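Local coordinates for glucose dehydrogenase (Haloferax mediterranei, PDB 2B5W), which catalyses the NAD(P)+-dependent, zinc-requiring oxidation of D-glucose and several related aldose sugars, with a preference for NADP+, at residues 149-154 against 185-190; 154-159 against 309-314; 161-166 against 243-248. The protein carries 1 engineered substitution. All blocks are in the same frame, centred on the assembly; numbering follows the deposited sequence.

Contact 1: residues 149-154 against 185-190; sequences IEPISI and GLLTLA. With NAP (NADP nicotinamide-adenine-dinucleotide phosphate), chain I.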
# COMPACT_ATOMS: atom_id res chain seq x y z
N ILE A 149 -12.70 22.90 4.60
CA ILE A 149 -11.29 22.77 4.12
C ILE A 149 -10.57 21.66 4.89
O ILE A 149 -9.87 20.84 4.28
CB ILE A 149 -10.58 24.11 4.24
CG1 ILE A 149 -11.20 25.16 3.33
CG2 ILE A 149 -9.09 23.96 4.02
CD1 ILE A 149 -11.24 24.75 1.87
N GLU A 150 -10.72 21.56 6.22
CA GLU A 150 -10.07 20.46 6.90
C GLU A 150 -10.54 19.08 6.45
O GLU A 150 -9.71 18.23 6.13
CB GLU A 150 -10.14 20.64 8.45
CG GLU A 150 -9.20 19.70 9.22
CD GLU A 150 -9.77 18.34 9.51
OE1 GLU A 150 -10.98 18.13 9.24
OE2 GLU A 150 -9.02 17.43 9.98
N PRO A 151 -11.84 18.77 6.39
CA PRO A 151 -12.25 17.47 5.86
C PRO A 151 -11.77 17.20 4.44
O PRO A 151 -11.35 16.09 4.15
CB PRO A 151 -13.78 17.53 5.92
CG PRO A 151 -14.12 18.65 6.72
CD PRO A 151 -12.95 19.53 6.99
N ILE A 152 -11.85 18.21 3.57
CA ILE A 152 -11.33 18.04 2.19
C ILE A 152 -9.85 17.65 2.24
O ILE A 152 -9.40 16.76 1.50
CB ILE A 152 -11.58 19.28 1.30
CG1 ILE A 152 -13.09 19.51 1.07
CG2 ILE A 152 -10.89 19.11 -0.08
CD1 ILE A 152 -13.42 20.83 0.44
N SER A 153 -9.11 18.31 3.13
CA SER A 153 -7.66 18.05 3.28
C SER A 153 -7.34 16.62 3.69
O SER A 153 -6.28 16.09 3.30
CB SER A 153 -7.00 19.06 4.24
OG SER A 153 -7.20 18.77 5.59
N ILE A 154 -8.18 16.03 4.53
CA ILE A 154 -8.05 14.63 4.93
C ILE A 154 -8.01 13.77 3.66
O ILE A 154 -7.16 12.89 3.51
CB ILE A 154 -9.18 14.20 5.88
CG1 ILE A 154 -9.09 14.92 7.22
CG2 ILE A 154 -9.20 12.70 6.00
CD1 ILE A 154 -7.85 14.66 8.00
N GLY A 185 -17.26 10.54 3.40
CA GLY A 185 -17.48 9.76 2.21
C GLY A 185 -18.16 10.55 1.12
O GLY A 185 -17.76 10.46 -0.03
N LEU A 186 -19.15 11.37 1.45
CA LEU A 186 -19.86 12.09 0.41
C LEU A 186 -18.98 13.21 -0.17
O LEU A 186 -18.97 13.45 -1.36
CB LEU A 186 -21.17 12.67 0.93
CG LEU A 186 -22.18 11.60 1.38
CD1 LEU A 186 -23.39 12.27 2.01
CD2 LEU A 186 -22.66 10.79 0.23
N LEU A 187 -18.25 13.91 0.71
CA LEU A 187 -17.29 14.90 0.22
C LEU A 187 -16.27 14.25 -0.73
O LEU A 187 -15.96 14.77 -1.81
CB LEU A 187 -16.57 15.53 1.42
CG LEU A 187 -15.79 16.80 1.30
CD1 LEU A 187 -16.67 17.92 0.82
CD2 LEU A 187 -15.21 17.09 2.70
N THR A 188 -15.77 13.09 -0.32
CA THR A 188 -14.81 12.35 -1.09
C THR A 188 -15.36 11.95 -2.45
O THR A 188 -14.69 12.06 -3.46
CB THR A 188 -14.31 11.15 -0.32
OG1 THR A 188 -13.65 11.59 0.88
CG2 THR A 188 -13.32 10.38 -1.08
N LEU A 189 -16.61 11.51 -2.48
CA LEU A 189 -17.23 11.12 -3.74
C LEU A 189 -17.26 12.30 -4.74
O LEU A 189 -16.96 12.12 -5.91
CB LEU A 189 -18.62 10.56 -3.44
CG LEU A 189 -19.41 10.00 -4.62
CD1 LEU A 189 -18.77 8.79 -5.19
CD2 LEU A 189 -20.86 9.75 -4.17
N ALA A 190 -17.65 13.49 -4.29
CA ALA A 190 -17.65 14.67 -5.12
C ALA A 190 -16.24 15.05 -5.54
O ALA A 190 -16.00 15.45 -6.69
CB ALA A 190 -18.30 15.85 -4.42
PA NAP I . -19.77 8.86 9.92
O1A NAP I . -20.03 8.09 11.12
O2A NAP I . -20.62 10.13 9.81
O5B NAP I . -20.05 8.00 8.62
C5B NAP I . -19.80 6.63 8.51
C4B NAP I . -20.89 6.18 7.55
O4B NAP I . -20.60 4.86 7.17
C3B NAP I . -22.30 6.21 8.16
O3B NAP I . -23.20 7.03 7.43
C2B NAP I . -22.73 4.74 8.15
O2B NAP I . -24.08 4.51 7.77
C1B NAP I . -21.81 4.14 7.11
N9A NAP I . -21.55 2.74 7.38
C8A NAP I . -20.98 2.21 8.52
N7A NAP I . -20.92 0.87 8.38
C5A NAP I . -21.49 0.54 7.18
C6A NAP I . -21.72 -0.67 6.51
N6A NAP I . -21.42 -1.87 7.05
N1A NAP I . -22.32 -0.65 5.27
C2A NAP I . -22.67 0.54 4.67
N3A NAP I . -22.46 1.74 5.32
C4A NAP I . -21.87 1.73 6.54
O3 NAP I . -18.28 9.41 9.91
PN NAP I . -17.52 10.44 8.91
O1N NAP I . -17.99 10.31 7.50
O2N NAP I . -17.36 11.80 9.51
O5D NAP I . -16.20 9.55 9.10
C5D NAP I . -16.05 8.33 8.41
C4D NAP I . -14.92 7.50 9.02
O4D NAP I . -13.69 8.21 8.81
C3D NAP I . -15.05 7.28 10.53
O3D NAP I . -14.68 5.96 10.88
C2D NAP I . -14.09 8.31 11.10
O2D NAP I . -13.62 8.04 12.40
C1D NAP I . -12.98 8.30 10.05
N1N NAP I . -12.19 9.53 9.92
C2N NAP I . -10.84 9.33 9.82
C3N NAP I . -10.02 10.40 9.61
C7N NAP I . -8.59 10.07 9.33
O7N NAP I . -7.78 11.21 9.33
N7N NAP I . -8.21 8.78 9.12
C4N NAP I . -10.51 11.71 9.53
C5N NAP I . -11.89 11.89 9.63
C6N NAP I . -12.73 10.79 9.79
P2B NAP I . -25.30 4.45 8.89
O1X NAP I . -25.51 5.72 9.52
O2X NAP I . -26.49 3.96 8.04
O3X NAP I . -24.94 3.40 9.94

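Contact 2: residues 154-159 against 309-314; sequences ITEKAL and FEAATV. With NAP (NADP nicotinamide-adenine-dinucleotide phosphate), chain I.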
# COMPACT_ATOMS: atom_id res chain seq x y z
N ILE A 154 -8.18 16.03 4.53
CA ILE A 154 -8.05 14.63 4.93
C ILE A 154 -8.01 13.77 3.66
O ILE A 154 -7.16 12.89 3.51
CB ILE A 154 -9.18 14.20 5.88
CG1 ILE A 154 -9.09 14.92 7.22
CG2 ILE A 154 -9.20 12.70 6.00
CD1 ILE A 154 -7.85 14.66 8.00
N THR A 155 -8.96 13.98 2.76
CA THR A 155 -8.99 13.25 1.51
C THR A 155 -7.82 13.59 0.61
O THR A 155 -7.27 12.71 -0.03
CB THR A 155 -10.33 13.48 0.82
OG1 THR A 155 -11.31 12.85 1.67
CG2 THR A 155 -10.38 12.78 -0.54
N GLU A 156 -7.43 14.85 0.57
CA GLU A 156 -6.29 15.21 -0.27
C GLU A 156 -5.06 14.41 0.17
O GLU A 156 -4.30 13.95 -0.68
CB GLU A 156 -6.00 16.70 -0.20
CG GLU A 156 -7.07 17.63 -0.73
CD GLU A 156 -7.19 17.71 -2.24
OE1 GLU A 156 -6.45 17.03 -2.99
OE2 GLU A 156 -8.06 18.48 -2.66
N LYS A 157 -4.82 14.27 1.47
CA LYS A 157 -3.67 13.50 1.91
C LYS A 157 -3.82 12.02 1.54
O LYS A 157 -2.89 11.40 1.04
CB LYS A 157 -3.44 13.61 3.43
CG LYS A 157 -2.30 12.68 3.89
CD LYS A 157 -2.03 12.68 5.38
CE LYS A 157 -1.16 11.47 5.75
NZ LYS A 157 -0.73 11.53 7.15
N ALA A 158 -4.99 11.44 1.80
CA ALA A 158 -5.17 10.04 1.56
C ALA A 158 -4.98 9.72 0.09
O ALA A 158 -4.37 8.72 -0.24
CB ALA A 158 -6.55 9.56 2.07
N LEU A 159 -5.52 10.56 -0.80
CA LEU A 159 -5.36 10.35 -2.24
C LEU A 159 -3.88 10.51 -2.59
O LEU A 159 -3.34 9.76 -3.40
CB LEU A 159 -6.22 11.32 -3.05
CG LEU A 159 -7.73 11.21 -2.81
CD1 LEU A 159 -8.50 12.17 -3.68
CD2 LEU A 159 -8.24 9.82 -3.03
N PHE A 309 -4.23 21.28 2.82
CA PHE A 309 -5.20 22.36 3.05
C PHE A 309 -5.18 23.33 1.86
O PHE A 309 -6.22 23.78 1.39
CB PHE A 309 -4.91 23.15 4.35
CG PHE A 309 -5.26 22.43 5.63
CD1 PHE A 309 -4.59 21.27 6.03
CD2 PHE A 309 -6.27 22.91 6.47
CE1 PHE A 309 -4.90 20.58 7.19
CE2 PHE A 309 -6.56 22.24 7.69
CZ PHE A 309 -5.91 21.07 8.03
N GLU A 310 -3.99 23.65 1.32
CA GLU A 310 -3.92 24.48 0.11
C GLU A 310 -4.60 23.82 -1.09
O GLU A 310 -5.38 24.45 -1.80
CB GLU A 310 -2.46 24.85 -0.21
CG GLU A 310 -1.82 25.78 0.79
CD GLU A 310 -0.31 26.01 0.51
OE1 GLU A 310 0.23 25.49 -0.47
OE2 GLU A 310 0.30 26.68 1.34
N ALA A 311 -4.34 22.52 -1.28
CA ALA A 311 -4.92 21.76 -2.37
C ALA A 311 -6.44 21.76 -2.22
O ALA A 311 -7.15 21.91 -3.20
CB ALA A 311 -4.39 20.37 -2.40
N ALA A 312 -6.91 21.63 -0.98
CA ALA A 312 -8.36 21.68 -0.71
C ALA A 312 -9.03 22.93 -1.20
O ALA A 312 -10.19 22.87 -1.64
CB ALA A 312 -8.64 21.50 0.80
N THR A 313 -8.38 24.10 -1.12
CA THR A 313 -8.97 25.32 -1.61
C THR A 313 -9.27 25.28 -3.10
O THR A 313 -10.29 25.81 -3.57
CB THR A 313 -8.20 26.62 -1.27
OG1 THR A 313 -6.92 26.69 -1.99
CG2 THR A 313 -7.90 26.68 0.23
N VAL A 314 -8.34 24.69 -3.88
CA VAL A 314 -8.53 24.55 -5.30
C VAL A 314 -9.65 23.53 -5.61
O VAL A 314 -10.51 23.79 -6.44
CB VAL A 314 -7.17 24.13 -5.94
CG1 VAL A 314 -7.33 23.81 -7.43
CG2 VAL A 314 -6.14 25.24 -5.79
PA NAP I . -19.77 8.86 9.92
O1A NAP I . -20.03 8.09 11.12
O2A NAP I . -20.62 10.13 9.81
O5B NAP I . -20.05 8.00 8.62
C5B NAP I . -19.80 6.63 8.51
C4B NAP I . -20.89 6.18 7.55
O4B NAP I . -20.60 4.86 7.17
C3B NAP I . -22.30 6.21 8.16
O3B NAP I . -23.20 7.03 7.43
C2B NAP I . -22.73 4.74 8.15
O2B NAP I . -24.08 4.51 7.77
C1B NAP I . -21.81 4.14 7.11
N9A NAP I . -21.55 2.74 7.38
C8A NAP I . -20.98 2.21 8.52
N7A NAP I . -20.92 0.87 8.38
C5A NAP I . -21.49 0.54 7.18
C6A NAP I . -21.72 -0.67 6.51
N6A NAP I . -21.42 -1.87 7.05
N1A NAP I . -22.32 -0.65 5.27
C2A NAP I . -22.67 0.54 4.67
N3A NAP I . -22.46 1.74 5.32
C4A NAP I . -21.87 1.73 6.54
O3 NAP I . -18.28 9.41 9.91
PN NAP I . -17.52 10.44 8.91
O1N NAP I . -17.99 10.31 7.50
O2N NAP I . -17.36 11.80 9.51
O5D NAP I . -16.20 9.55 9.10
C5D NAP I . -16.05 8.33 8.41
C4D NAP I . -14.92 7.50 9.02
O4D NAP I . -13.69 8.21 8.81
C3D NAP I . -15.05 7.28 10.53
O3D NAP I . -14.68 5.96 10.88
C2D NAP I . -14.09 8.31 11.10
O2D NAP I . -13.62 8.04 12.40
C1D NAP I . -12.98 8.30 10.05
N1N NAP I . -12.19 9.53 9.92
C2N NAP I . -10.84 9.33 9.82
C3N NAP I . -10.02 10.40 9.61
C7N NAP I . -8.59 10.07 9.33
O7N NAP I . -7.78 11.21 9.33
N7N NAP I . -8.21 8.78 9.12
C4N NAP I . -10.51 11.71 9.53
C5N NAP I . -11.89 11.89 9.63
C6N NAP I . -12.73 10.79 9.79
P2B NAP I . -25.30 4.45 8.89
O1X NAP I . -25.51 5.72 9.52
O2X NAP I . -26.49 3.96 8.04
O3X NAP I . -24.94 3.40 9.94

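Contact 3: residues 161-166 against 243-248; sequences HAYASR and MDFIYE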
# COMPACT_ATOMS: atom_id res chain seq x y z
N HIS A 161 -1.20 9.77 -0.87
CA HIS A 161 -0.47 8.57 -0.50
C HIS A 161 -0.93 7.33 -1.26
O HIS A 161 -0.12 6.54 -1.71
CB HIS A 161 -0.52 8.33 1.01
CG HIS A 161 0.25 9.33 1.79
ND1 HIS A 161 1.40 8.99 2.47
CD2 HIS A 161 0.03 10.64 2.05
CE1 HIS A 161 1.89 10.08 3.07
NE2 HIS A 161 1.06 11.08 2.85
N ALA A 162 -2.23 7.17 -1.45
CA ALA A 162 -2.74 6.06 -2.26
C ALA A 162 -2.25 6.13 -3.69
O ALA A 162 -1.76 5.13 -4.25
CB ALA A 162 -4.27 6.05 -2.18
N TYR A 163 -2.28 7.31 -4.30
CA TYR A 163 -1.81 7.48 -5.66
C TYR A 163 -0.30 7.30 -5.74
O TYR A 163 0.23 6.74 -6.72
CB TYR A 163 -2.24 8.83 -6.22
CG TYR A 163 -3.74 9.03 -6.36
CD1 TYR A 163 -4.64 7.99 -6.19
CD2 TYR A 163 -4.24 10.28 -6.71
CE1 TYR A 163 -6.01 8.21 -6.34
CE2 TYR A 163 -5.58 10.50 -6.86
CZ TYR A 163 -6.46 9.45 -6.68
OH TYR A 163 -7.84 9.69 -6.84
N ALA A 164 0.41 7.69 -4.69
CA ALA A 164 1.86 7.46 -4.67
C ALA A 164 2.17 5.98 -4.78
O ALA A 164 3.16 5.59 -5.44
CB ALA A 164 2.50 8.06 -3.40
N SER A 165 1.37 5.14 -4.14
CA SER A 165 1.59 3.70 -4.20
C SER A 165 1.51 3.12 -5.59
O SER A 165 2.00 1.99 -5.78
CB SER A 165 0.64 2.92 -3.28
OG SER A 165 -0.65 2.76 -3.89
N ARG A 166 0.84 3.81 -6.52
CA ARG A 166 0.65 3.35 -7.90
C ARG A 166 1.63 4.04 -8.86
O ARG A 166 1.55 3.88 -10.07
CB ARG A 166 -0.80 3.66 -8.36
CG ARG A 166 -1.93 3.14 -7.49
CD ARG A 166 -2.01 1.61 -7.38
NE ARG A 166 -0.95 1.09 -6.51
CZ ARG A 166 -0.52 -0.16 -6.55
NH1 ARG A 166 0.52 -0.53 -5.79
NH2 ARG A 166 -1.08 -1.04 -7.37
N MET A 243 -13.23 -2.30 -9.01
CA MET A 243 -13.04 -0.88 -8.71
C MET A 243 -11.55 -0.58 -8.70
O MET A 243 -10.78 -1.18 -7.93
CB MET A 243 -13.67 -0.55 -7.37
CG MET A 243 -15.17 -0.87 -7.25
SD MET A 243 -16.07 0.09 -8.41
CE MET A 243 -17.75 -0.66 -8.25
N ASP A 244 -11.10 0.32 -9.57
CA ASP A 244 -9.69 0.69 -9.60
C ASP A 244 -9.22 1.37 -8.33
O ASP A 244 -8.05 1.19 -7.91
CB ASP A 244 -9.40 1.59 -10.76
CG ASP A 244 -9.66 0.93 -12.07
OD1 ASP A 244 -9.07 -0.15 -12.31
OD2 ASP A 244 -10.43 1.42 -12.92
N PHE A 245 -10.10 2.15 -7.71
CA PHE A 245 -9.77 2.89 -6.51
C PHE A 245 -10.89 2.70 -5.51
O PHE A 245 -12.07 2.86 -5.88
CB PHE A 245 -9.58 4.38 -6.77
CG PHE A 245 -9.22 5.14 -5.55
CD1 PHE A 245 -8.10 4.77 -4.80
CD2 PHE A 245 -10.00 6.17 -5.06
CE1 PHE A 245 -7.79 5.42 -3.66
CE2 PHE A 245 -9.66 6.82 -3.92
CZ PHE A 245 -8.56 6.42 -3.21
N ILE A 246 -10.56 2.31 -4.30
CA ILE A 246 -11.52 2.27 -3.20
C ILE A 246 -11.07 3.18 -2.07
O ILE A 246 -9.90 3.19 -1.71
CB ILE A 246 -11.70 0.82 -2.72
CG1 ILE A 246 -12.33 -0.00 -3.84
CG2 ILE A 246 -12.53 0.79 -1.43
CD1 ILE A 246 -12.51 -1.50 -3.52
N TYR A 247 -11.98 4.00 -1.57
CA TYR A 247 -11.76 4.84 -0.41
C TYR A 247 -12.70 4.38 0.68
O TYR A 247 -13.92 4.51 0.54
CB TYR A 247 -12.09 6.28 -0.80
CG TYR A 247 -11.73 7.36 0.17
CD1 TYR A 247 -12.54 7.63 1.28
CD2 TYR A 247 -10.61 8.17 -0.03
CE1 TYR A 247 -12.25 8.66 2.15
CE2 TYR A 247 -10.31 9.19 0.86
CZ TYR A 247 -11.12 9.42 1.94
OH TYR A 247 -10.89 10.44 2.85
N GLU A 248 -12.13 3.88 1.76
CA GLU A 248 -12.91 3.40 2.88
C GLU A 248 -13.12 4.47 3.93
O GLU A 248 -12.18 5.01 4.48
CB GLU A 248 -12.24 2.16 3.46
CG GLU A 248 -12.91 1.62 4.71
CD GLU A 248 -12.50 2.33 5.98
OE1 GLU A 248 -11.27 2.53 6.20
OE2 GLU A 248 -13.37 2.74 6.78

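Contact 1: residues 149-154 against 185-190
Leu187 sets its CG anti to the backbone N (chi1 -165°), which carries its branched end across to helix 149-164, where Ile152 turns CG1 beside its own backbone N (chi1 -66°) to meet it. The two side chains cross at about a right angle. One methyl does most of the work: Leu187 CD2 lies 3.6 Å from Ile152 CG1 and equally near, at 3.6 Å, to Pro151 CB. With an alanine in place of Leu187 both methyls are lost, and a gap would probably open beside Pro151 and Ile152. Helix 321-327 supplies further apolar neighbours to the same leucine through Phe323 and Leu327. One turn of helix 149-164 is pinned from within, since Ser153 OG donates to Glu150 O at 2.6 Å, in the carbonyl plane and on a lone pair, while Ile154 N bonds to the same oxygen. Ile154 CD1 comes within 3.7 Å of the carboxamide oxygen O7N of NADP. The chemistry between the helices is wholly apolar and buried, so the fit rests on van der Waals contact, not directional bonds, while the carboxylate of Glu150 serves the substrate and catalytic zinc site.

Contact 2: residues 154-159 against 309-314
Glu156 reaches helix 306-318 with the aliphatic part of its chain and its carboxylate, meeting Ala311 and Ala312 where the two backbones come closest (Glu156 CA to Ala312 CA, 6.8 Å). With CG beside the backbone N (chi1 -64°) and a second bend at chi2 (-75°), the side chain folds round instead of extending, and its CD settles 3.9 Å from the methyl CB of Ala311. The close side is also the one partly open to solvent, Ala311 and Glu156 both being incompletely buried. OE2 stands 3.6 Å from Ala311 O, a distance between two acceptors that offers no direct bond; its polar partner is instead the hydroxyl of Thr315, which also makes a weak bond to Ala311 O. The hydroxyl therefore probably eases the meeting of the two oxygens. A bound potassium ion about 4 Å from the Glu156 side chain is likely to lessen the effect of its negative charge further.

Against Ala312 the fit is looser, its CB lying 4.4 Å from CG of Glu156. This buried alanine packs instead on Ile152, one turn before Glu156 on helix 149-164. The small side chains of Ala311 and Ala312 probably leave room for the glutamate to approach the helix backbone.

Around this pair, Phe309 packs on Ile149, Glu150 and Ser153 of helix 149-164. The same helix also sends Thr155 and Glu156 against Met191 of helix 183-194, and Ala158 and Leu159 against Tyr247 and Phe245 of strand 243-248.

Contact 3: residues 161-166 against 243-248
Tyr163 and Phe245 meet as a T-shaped (edge-to-face) pair, the tyrosine contributing the edge and the phenylalanine the face. Their planes stand at 67° and their centroids are 5.5 Å apart. The tyrosine carbon CE1 projects over the centre of the Phe245 ring, so the C-H edge rather than the hydroxyl is presented to the pi cloud. Phe245 is delivered to this position by a CG anti to its backbone N (chi1 -179°), which stretches the ring away from strand 243-248 toward the helix.

The neighbouring residue, Ala162, adds a second contact. Its methyl CB approaches Phe245 CE1 to 3.9 Å, obliquely to the ring. Consecutive residues thus bring an aromatic edge and a methyl to the same ring, which Leu159 and Val268 also touch. The polar end of Tyr163 is used elsewhere: its OH is hydrogen-bonded to Asp195 OD2 and Tyr199 OH, which probably helps to set the tilt of the ring.

Further along the segment, Ser165 OG donates to Ala162 O at 2.6 Å, in the carbonyl plane, and in turn accepts from Arg166 NE at 3.1 Å, the oxygen lying 24° out of the guanidinium plane. Arg166 NH2 is taken up by Asn266 O and Asn295 O. This part of the chain lies at the dimer interface, Ser165 packing on Ser165 of the second subunit.

Phe245 belongs to a strand of a six-stranded parallel sheet, paired through its backbone with Ser175 and Phe177 of strand 175-179. Helix 149-164, which precedes the first strand of that sheet, packs on it through Phe245. The strand order 3-2-1-4-5-6 is that of the Rossmann fold, here the nucleotide-binding domain of a zinc-containing alcohol dehydrogenase.

Following the chain from the N terminus, past the GroES-like part, helix 149-164 is the first segment to take part and supplies one side of all three contacts. Contact 1 closes the shortest loop, when helix 183-194 returns after strand 175-179. Contact 3 closes next, at strand 243-248, and contact 2 last, when helix 306-318 comes back some 150 residues on. The loop of contact 3 nests inside that of contact 2, whereas contact 1 crosses both. Successive turns of one helix thus tie together two other helices and the parallel sheet. Direct bonds join the contacts too: Thr155 OG1 lies 2.8 Å from Thr188 OG1 and 2.7 Å from Tyr247 OH, both probable hydrogen bonds.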